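Local atomic coordinates of uncharacterized protein AF_0941 (Archaeoglobus fulgidus, PDB entry 1YOZ), a protein that is of unknown function but folds as a small all-helical chain of the AF0941-like family and assembles with a second copy of itself. Residues Lys21-Ala26 with Lys89-Glu94; Asn34-Phe39 with Ala106-Arg111; Leu66-Val71 with Arg111-Val116. All coordinates share one frame; numbering follows the deposited sequence.

Interaction 1: residues Lys21-Ala26 with Lys89-Glu94; sequences KSVEEA and KGFKIE
Val23 and Glu24 meet Phe91, which gives the larger share of this apolar contact between two connecting loops. Val23 CG1 rests on Phe91 CB at 3.9 Å. Further out, Phe91 CE1 comes within 3.7 Å of Glu24 CA, and the carbonyl oxygen of Val23 lies over one face of the ring. With CG anti to the backbone N (chi1 -167°), the ring reaches across to the turn at Val23-Glu24. A second, looser pair, Ala26 CB with Ile93 CD1 at 4.1 Å, lies deeper, where both residues also touch Ala86 of helix 75-88. Two helix boundaries thus meet here: the 89-94 loop leaves helix 75-88 through a Schellman motif, Gly90 having positive phi and two bonds running back into the last turn, while 21-26 leads into helix 26-29. Putting an alanine at Phe91 removes the ring from over Val23 O and from beside Glu24, which would probably open a gap between the loops. Ser22 OG accepts from Glu24 N at 3.1 Å, an ST turn, and Ala26 N bonds to Val23 O. Lys92 NZ forms a salt bridge with Glu94 OE2 at 2.7 Å, reaching the oxygen on its syn side, 16° out of the carboxylate plane.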
# COMPACT_ATOMS: atom_id res chain seq x y z
N LYS B 21 0.12 -3.02 19.14
CA LYS B 21 0.26 -1.85 20.01
C LYS B 21 -1.05 -1.49 20.73
O LYS B 21 -2.17 -1.69 20.21
CB LYS B 21 0.80 -0.61 19.29
CG LYS B 21 2.17 -0.75 18.64
CD LYS B 21 3.28 -1.02 19.64
CE LYS B 21 4.67 -0.87 19.02
NZ LYS B 21 5.72 -0.77 20.11
N SER B 22 -0.90 -0.93 21.91
CA SER B 22 -2.04 -0.45 22.66
C SER B 22 -2.85 0.57 21.85
O SER B 22 -2.30 1.28 21.01
CB SER B 22 -1.56 0.18 23.96
OG SER B 22 -2.65 0.69 24.68
N VAL B 23 -4.16 0.63 22.10
CA VAL B 23 -5.03 1.67 21.53
C VAL B 23 -4.67 3.05 22.12
O VAL B 23 -4.91 4.08 21.49
CB VAL B 23 -6.54 1.32 21.70
CG1 VAL B 23 -7.01 1.57 23.11
CG2 VAL B 23 -7.38 2.12 20.75
N GLU B 24 -4.06 3.05 23.31
CA GLU B 24 -3.45 4.23 23.93
C GLU B 24 -2.57 5.00 22.92
O GLU B 24 -2.34 6.21 23.08
CB GLU B 24 -2.55 3.78 25.09
CG GLU B 24 -2.78 4.46 26.47
CD GLU B 24 -1.98 3.78 27.63
OE1 GLU B 24 -2.61 3.41 28.66
OE2 GLU B 24 -0.72 3.61 27.52
N GLU B 25 -2.07 4.29 21.91
CA GLU B 25 -1.10 4.86 20.96
C GLU B 25 -1.73 5.56 19.75
O GLU B 25 -1.05 6.28 19.02
CB GLU B 25 -0.09 3.79 20.51
CG GLU B 25 0.84 3.40 21.67
CD GLU B 25 2.10 2.62 21.26
OE1 GLU B 25 2.49 2.62 20.07
OE2 GLU B 25 2.70 2.02 22.17
N ALA B 26 -3.04 5.35 19.57
CA ALA B 26 -3.78 5.98 18.51
C ALA B 26 -3.76 7.51 18.63
O ALA B 26 -3.53 8.22 17.63
CB ALA B 26 -5.23 5.45 18.45
N LYS B 89 -13.34 0.41 20.80
CA LYS B 89 -12.51 -0.12 21.87
C LYS B 89 -12.53 0.68 23.18
O LYS B 89 -12.05 0.19 24.20
CB LYS B 89 -11.07 -0.40 21.37
CG LYS B 89 -11.08 -1.34 20.14
CD LYS B 89 -10.23 -2.57 20.36
CE LYS B 89 -10.78 -3.75 19.60
NZ LYS B 89 -11.94 -4.41 20.27
N GLY B 90 -13.11 1.88 23.17
CA GLY B 90 -13.31 2.65 24.43
C GLY B 90 -12.37 3.81 24.74
O GLY B 90 -12.35 4.32 25.87
N PHE B 91 -11.59 4.22 23.74
CA PHE B 91 -10.60 5.31 23.85
C PHE B 91 -10.91 6.31 22.74
O PHE B 91 -10.10 6.51 21.82
CB PHE B 91 -9.19 4.75 23.63
CG PHE B 91 -8.06 5.70 24.03
CD1 PHE B 91 -7.18 5.36 25.06
CD2 PHE B 91 -7.87 6.93 23.38
CE1 PHE B 91 -6.14 6.21 25.43
CE2 PHE B 91 -6.84 7.79 23.74
CZ PHE B 91 -5.97 7.44 24.76
N LYS B 92 -12.11 6.90 22.79
CA LYS B 92 -12.52 7.86 21.77
C LYS B 92 -11.49 8.98 21.59
O LYS B 92 -10.97 9.51 22.55
CB LYS B 92 -13.92 8.40 22.08
CG LYS B 92 -14.52 9.35 21.06
CD LYS B 92 -15.92 9.75 21.52
CE LYS B 92 -16.65 10.51 20.43
NZ LYS B 92 -16.18 11.92 20.42
N ILE B 93 -11.22 9.33 20.34
CA ILE B 93 -10.19 10.31 20.01
C ILE B 93 -10.82 11.64 19.61
O ILE B 93 -11.77 11.67 18.83
CB ILE B 93 -9.28 9.82 18.84
CG1 ILE B 93 -8.81 8.38 19.08
CG2 ILE B 93 -8.11 10.81 18.59
CD1 ILE B 93 -7.76 8.23 20.13
N GLU B 94 -10.29 12.73 20.14
CA GLU B 94 -10.86 14.06 19.90
C GLU B 94 -9.85 14.82 19.06
O GLU B 94 -9.39 15.89 19.45
CB GLU B 94 -11.16 14.84 21.21
CG GLU B 94 -12.09 14.11 22.21
CD GLU B 94 -13.48 13.86 21.63
OE1 GLU B 94 -13.97 14.72 20.87
OE2 GLU B 94 -14.08 12.81 21.93

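Interaction 2: residues Asn34-Phe39 with Ala106-Arg111; sequences NIFEMF and ALYIDR
Phe36 presents its ring edge to the face of Tyr108 in an offset edge-to-face pair, with centroids 6.0 Å apart and planes at 81°. The near-perpendicular setting and the offset agree with the closest atoms: Phe36 CE2 lies 4.0 Å from Tyr108 CB and equally far from Tyr108 CG, so the approach is to the root of the tyrosine ring and not to its hydroxyl end. A trans first torsion in both residues (chi1 -157° for Phe36) carries the phenylalanine ring across to the other helix. Arg40 makes a cation-pi contact with the Phe36 ring. The second aromatic, Phe39, has Ile35 CG2 of its own helix at its edge, in the ring plane, and its CD1 meets Ile109 CD1 at 4.3 Å. These pairs join helix 32-51 to helix 99-113 within an all-helical fold; the closest CA atoms, those of Phe39 and Ile109, are 8.0 Å apart. Helix 57-73 packs on the same phenylalanine, Leu67 and Val71 touching Phe39, while Phe9 of helix 8-18 and Leu75 of helix 75-88 also reach it. Asn34 ND2 finds its partner elsewhere, hydrogen-bonded to Lys28 O.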
# COMPACT_ATOMS: atom_id res chain seq x y z
N ASN B 34 2.18 15.22 14.07
CA ASN B 34 3.06 14.02 14.09
C ASN B 34 2.98 13.29 12.72
O ASN B 34 3.94 12.70 12.24
CB ASN B 34 2.63 13.03 15.20
CG ASN B 34 2.93 13.55 16.61
OD1 ASN B 34 3.68 14.51 16.79
ND2 ASN B 34 2.32 12.91 17.62
N ILE B 35 1.78 13.29 12.16
CA ILE B 35 1.53 12.66 10.85
C ILE B 35 2.44 13.30 9.80
O ILE B 35 3.26 12.62 9.18
CB ILE B 35 0.03 12.73 10.45
CG1 ILE B 35 -0.81 11.93 11.46
CG2 ILE B 35 -0.22 12.16 9.04
CD1 ILE B 35 -2.29 11.82 11.09
N PHE B 36 2.36 14.62 9.67
CA PHE B 36 3.24 15.31 8.71
C PHE B 36 4.71 14.97 8.97
O PHE B 36 5.42 14.54 8.07
CB PHE B 36 2.96 16.81 8.77
CG PHE B 36 3.36 17.59 7.52
CD1 PHE B 36 2.62 18.72 7.15
CD2 PHE B 36 4.46 17.23 6.75
CE1 PHE B 36 2.96 19.48 6.02
CE2 PHE B 36 4.83 17.97 5.64
CZ PHE B 36 4.08 19.11 5.26
N GLU B 37 5.18 15.06 10.22
CA GLU B 37 6.59 14.71 10.50
C GLU B 37 6.96 13.27 10.16
O GLU B 37 8.06 13.00 9.67
CB GLU B 37 6.99 15.11 11.95
CG GLU B 37 8.45 14.81 12.28
CD GLU B 37 8.74 14.99 13.78
OE1 GLU B 37 8.16 15.94 14.39
OE2 GLU B 37 9.54 14.17 14.35
N MET B 38 6.02 12.33 10.35
CA MET B 38 6.20 10.92 10.01
C MET B 38 6.44 10.73 8.52
O MET B 38 7.36 10.05 8.14
CB MET B 38 4.93 10.11 10.39
CG MET B 38 5.18 8.80 11.10
SD MET B 38 3.68 7.95 11.54
CE MET B 38 2.94 9.12 12.57
N PHE B 39 5.59 11.32 7.67
CA PHE B 39 5.84 11.28 6.22
C PHE B 39 7.12 12.00 5.83
O PHE B 39 7.81 11.54 4.92
CB PHE B 39 4.64 11.79 5.40
CG PHE B 39 3.47 10.84 5.41
CD1 PHE B 39 3.41 9.78 4.51
CD2 PHE B 39 2.46 11.00 6.33
CE1 PHE B 39 2.33 8.89 4.51
CE2 PHE B 39 1.35 10.12 6.34
CZ PHE B 39 1.31 9.07 5.45
N ALA B 106 1.13 15.77 0.65
CA ALA B 106 1.25 15.29 -0.76
C ALA B 106 2.21 16.17 -1.50
O ALA B 106 3.11 15.70 -2.23
CB ALA B 106 -0.09 15.33 -1.46
N LEU B 107 1.99 17.47 -1.35
CA LEU B 107 2.81 18.47 -2.01
C LEU B 107 4.26 18.37 -1.55
O LEU B 107 5.18 18.49 -2.35
CB LEU B 107 2.21 19.88 -1.77
CG LEU B 107 1.07 20.31 -2.72
CD1 LEU B 107 0.50 21.70 -2.29
CD2 LEU B 107 1.49 20.32 -4.18
N TYR B 108 4.48 18.16 -0.25
CA TYR B 108 5.85 17.92 0.27
C TYR B 108 6.52 16.69 -0.38
O TYR B 108 7.71 16.72 -0.72
CB TYR B 108 5.84 17.76 1.82
CG TYR B 108 7.21 17.54 2.42
CD1 TYR B 108 7.93 18.60 2.99
CD2 TYR B 108 7.81 16.27 2.39
CE1 TYR B 108 9.19 18.40 3.51
CE2 TYR B 108 9.06 16.05 2.93
CZ TYR B 108 9.77 17.12 3.50
OH TYR B 108 11.05 16.91 4.03
N ILE B 109 5.78 15.61 -0.52
CA ILE B 109 6.34 14.37 -1.15
C ILE B 109 6.66 14.67 -2.61
O ILE B 109 7.71 14.26 -3.18
CB ILE B 109 5.33 13.16 -1.04
CG1 ILE B 109 5.17 12.69 0.43
CG2 ILE B 109 5.75 12.02 -1.96
CD1 ILE B 109 3.93 11.88 0.74
N ASP B 110 5.73 15.41 -3.22
CA ASP B 110 5.85 15.81 -4.60
C ASP B 110 7.17 16.55 -4.76
O ASP B 110 7.86 16.35 -5.74
CB ASP B 110 4.63 16.69 -4.97
CG ASP B 110 4.53 16.95 -6.43
OD1 ASP B 110 4.61 15.99 -7.21
OD2 ASP B 110 4.35 18.14 -6.79
N ARG B 111 7.50 17.38 -3.77
CA ARG B 111 8.74 18.15 -3.67
C ARG B 111 10.00 17.27 -3.59
O ARG B 111 10.91 17.38 -4.41
CB ARG B 111 8.59 19.11 -2.46
CG ARG B 111 9.76 20.04 -2.14
CD ARG B 111 9.57 20.70 -0.78
NE ARG B 111 10.86 20.88 -0.12
CZ ARG B 111 11.04 21.42 1.08
NH1 ARG B 111 10.02 21.83 1.82
NH2 ARG B 111 12.28 21.52 1.57

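Interaction 3: residues Leu66-Val71 with Arg111-Val116; sequences LLKTYV and RVEKEV
Lys68 and Glu113 form a salt bridge between helix 57-73 and the last turn of helix 99-113, a charged link across two packed helices of this all-helical fold. Lys68 NZ donates to Glu113 OE2 at 2.6 Å, and the acceptor oxygen uses its syn lone pair, on the side of its companion OE1. That companion is farther off, with Glu113 OE1 3.5 Å from Lys68 NZ, so the carboxylate is held mainly through one oxygen. The side chains cross at about a right angle. Lys68 leaves its helix with CG opposite the backbone N (chi1 173°) and bends at chi3 (-101°), which turns its amine toward Glu113, whose chain is extended beyond CG. The same NZ also makes a salt bridge with Asp110 OD1, one helical turn before Glu113. This shared ammonium is likely to offset the repulsion between the two carboxylates, whose Asp110 OD1 and Glu113 OE2 lie close. Other polar groups in these segments are satisfied away from the pair: Thr69 OG1 by Tyr65 O, Tyr70 OH by His78 ND1, and Glu115 OE1 by a salt bridge to Lys57 NZ. Just before the amine, Lys68 CE lies 3.3 Å from Glu113 OE2.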
# COMPACT_ATOMS: atom_id res chain seq x y z
N LEU B 66 3.65 5.46 -4.59
CA LEU B 66 2.68 4.85 -3.69
C LEU B 66 2.43 5.72 -2.46
O LEU B 66 1.31 5.79 -1.94
CB LEU B 66 3.14 3.43 -3.26
CG LEU B 66 3.26 2.26 -4.27
CD1 LEU B 66 3.55 0.92 -3.59
CD2 LEU B 66 1.97 2.19 -5.00
N LEU B 67 3.48 6.37 -1.97
CA LEU B 67 3.35 7.15 -0.75
C LEU B 67 2.54 8.42 -1.04
O LEU B 67 1.65 8.80 -0.28
CB LEU B 67 4.78 7.49 -0.20
CG LEU B 67 4.84 7.97 1.24
CD1 LEU B 67 4.56 6.84 2.22
CD2 LEU B 67 6.18 8.66 1.57
N LYS B 68 2.84 9.07 -2.15
CA LYS B 68 2.05 10.23 -2.62
C LYS B 68 0.59 9.87 -2.85
O LYS B 68 -0.33 10.46 -2.26
CB LYS B 68 2.71 10.81 -3.89
CG LYS B 68 1.90 11.91 -4.56
CD LYS B 68 2.35 12.12 -6.03
CE LYS B 68 3.25 13.32 -6.08
NZ LYS B 68 3.92 13.46 -7.43
N THR B 69 0.35 8.83 -3.65
CA THR B 69 -1.04 8.32 -3.81
C THR B 69 -1.71 7.83 -2.52
O THR B 69 -2.93 7.99 -2.34
CB THR B 69 -1.17 7.31 -5.04
OG1 THR B 69 -0.30 6.21 -4.86
CG2 THR B 69 -0.67 7.98 -6.25
N TYR B 70 -0.95 7.28 -1.56
CA TYR B 70 -1.51 6.95 -0.25
C TYR B 70 -1.98 8.20 0.42
O TYR B 70 -3.07 8.23 1.00
CB TYR B 70 -0.47 6.28 0.69
CG TYR B 70 -1.04 5.95 2.06
CD1 TYR B 70 -1.67 4.72 2.30
CD2 TYR B 70 -0.94 6.85 3.12
CE1 TYR B 70 -2.18 4.40 3.56
CE2 TYR B 70 -1.48 6.52 4.39
CZ TYR B 70 -2.09 5.30 4.58
OH TYR B 70 -2.66 4.98 5.79
N VAL B 71 -1.16 9.25 0.40
CA VAL B 71 -1.55 10.46 1.14
C VAL B 71 -2.81 11.08 0.48
O VAL B 71 -3.80 11.38 1.16
CB VAL B 71 -0.40 11.44 1.26
CG1 VAL B 71 -0.87 12.84 1.70
CG2 VAL B 71 0.60 10.87 2.28
N ARG B 111 7.50 17.38 -3.77
CA ARG B 111 8.74 18.15 -3.67
C ARG B 111 10.00 17.27 -3.59
O ARG B 111 10.91 17.38 -4.41
CB ARG B 111 8.59 19.11 -2.46
CG ARG B 111 9.76 20.04 -2.14
CD ARG B 111 9.57 20.70 -0.78
NE ARG B 111 10.86 20.88 -0.12
CZ ARG B 111 11.04 21.42 1.08
NH1 ARG B 111 10.02 21.83 1.82
NH2 ARG B 111 12.28 21.52 1.57
N VAL B 112 10.06 16.36 -2.61
CA VAL B 112 11.28 15.49 -2.48
C VAL B 112 11.42 14.41 -3.57
O VAL B 112 12.53 13.94 -3.86
CB VAL B 112 11.45 14.89 -1.02
CG1 VAL B 112 10.31 15.21 -0.15
CG2 VAL B 112 11.69 13.41 -1.05
N GLU B 113 10.28 14.02 -4.14
CA GLU B 113 10.23 13.08 -5.26
C GLU B 113 11.21 13.57 -6.34
O GLU B 113 12.01 12.78 -6.84
CB GLU B 113 8.81 13.03 -5.82
CG GLU B 113 8.21 11.66 -6.16
CD GLU B 113 6.82 11.81 -6.76
OE1 GLU B 113 6.13 10.78 -7.03
OE2 GLU B 113 6.40 12.97 -6.99
N LYS B 114 11.12 14.86 -6.72
CA LYS B 114 12.14 15.50 -7.59
C LYS B 114 13.50 15.28 -6.90
O LYS B 114 13.71 15.73 -5.79
CB LYS B 114 11.83 16.99 -7.85
CG LYS B 114 10.38 17.36 -7.60
CD LYS B 114 9.67 17.96 -8.80
CE LYS B 114 8.17 18.11 -8.50
NZ LYS B 114 7.41 19.03 -9.42
N GLU B 115 14.41 14.56 -7.54
CA GLU B 115 15.26 13.62 -6.79
C GLU B 115 16.43 14.12 -5.98
O GLU B 115 16.36 15.20 -5.40
CB GLU B 115 15.68 12.42 -7.64
CG GLU B 115 14.66 11.35 -7.62
CD GLU B 115 15.22 9.98 -7.29
OE1 GLU B 115 15.01 9.06 -8.10
OE2 GLU B 115 15.87 9.81 -6.22
N VAL B 116 17.47 13.28 -5.93
CA VAL B 116 18.55 13.28 -4.91
C VAL B 116 18.55 14.45 -3.90
O VAL B 116 17.78 14.46 -2.93
CB VAL B 116 19.97 13.11 -5.56
CG1 VAL B 116 20.93 12.37 -4.60
CG2 VAL B 116 19.87 12.37 -6.92

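How the interactions relate
Interactions 2 and 3 are neighbours, their centres about 8 Å apart, and both use helix 99-113. Interaction 2 sets that helix against helix 32-51 with aromatic and aliphatic groups, two of its four touching residues being buried; interaction 3 ties it to helix 57-73 at the surface by charge alone. They meet directly where Phe39 CE1 packs on Val71 CG2 at 3.4 Å, joining helices 32-51 and 57-73, and where Asp110 OD1 bridges to Lys68 NZ at 2.6 Å, joining helices 99-113 and 57-73. Interaction 1 stands apart, its centre about 24 Å from that of interaction 2 and about 29 Å from that of interaction 3, across the chain's centre from the latter. It joins loops, yet is partly buried and apolar like interaction 2.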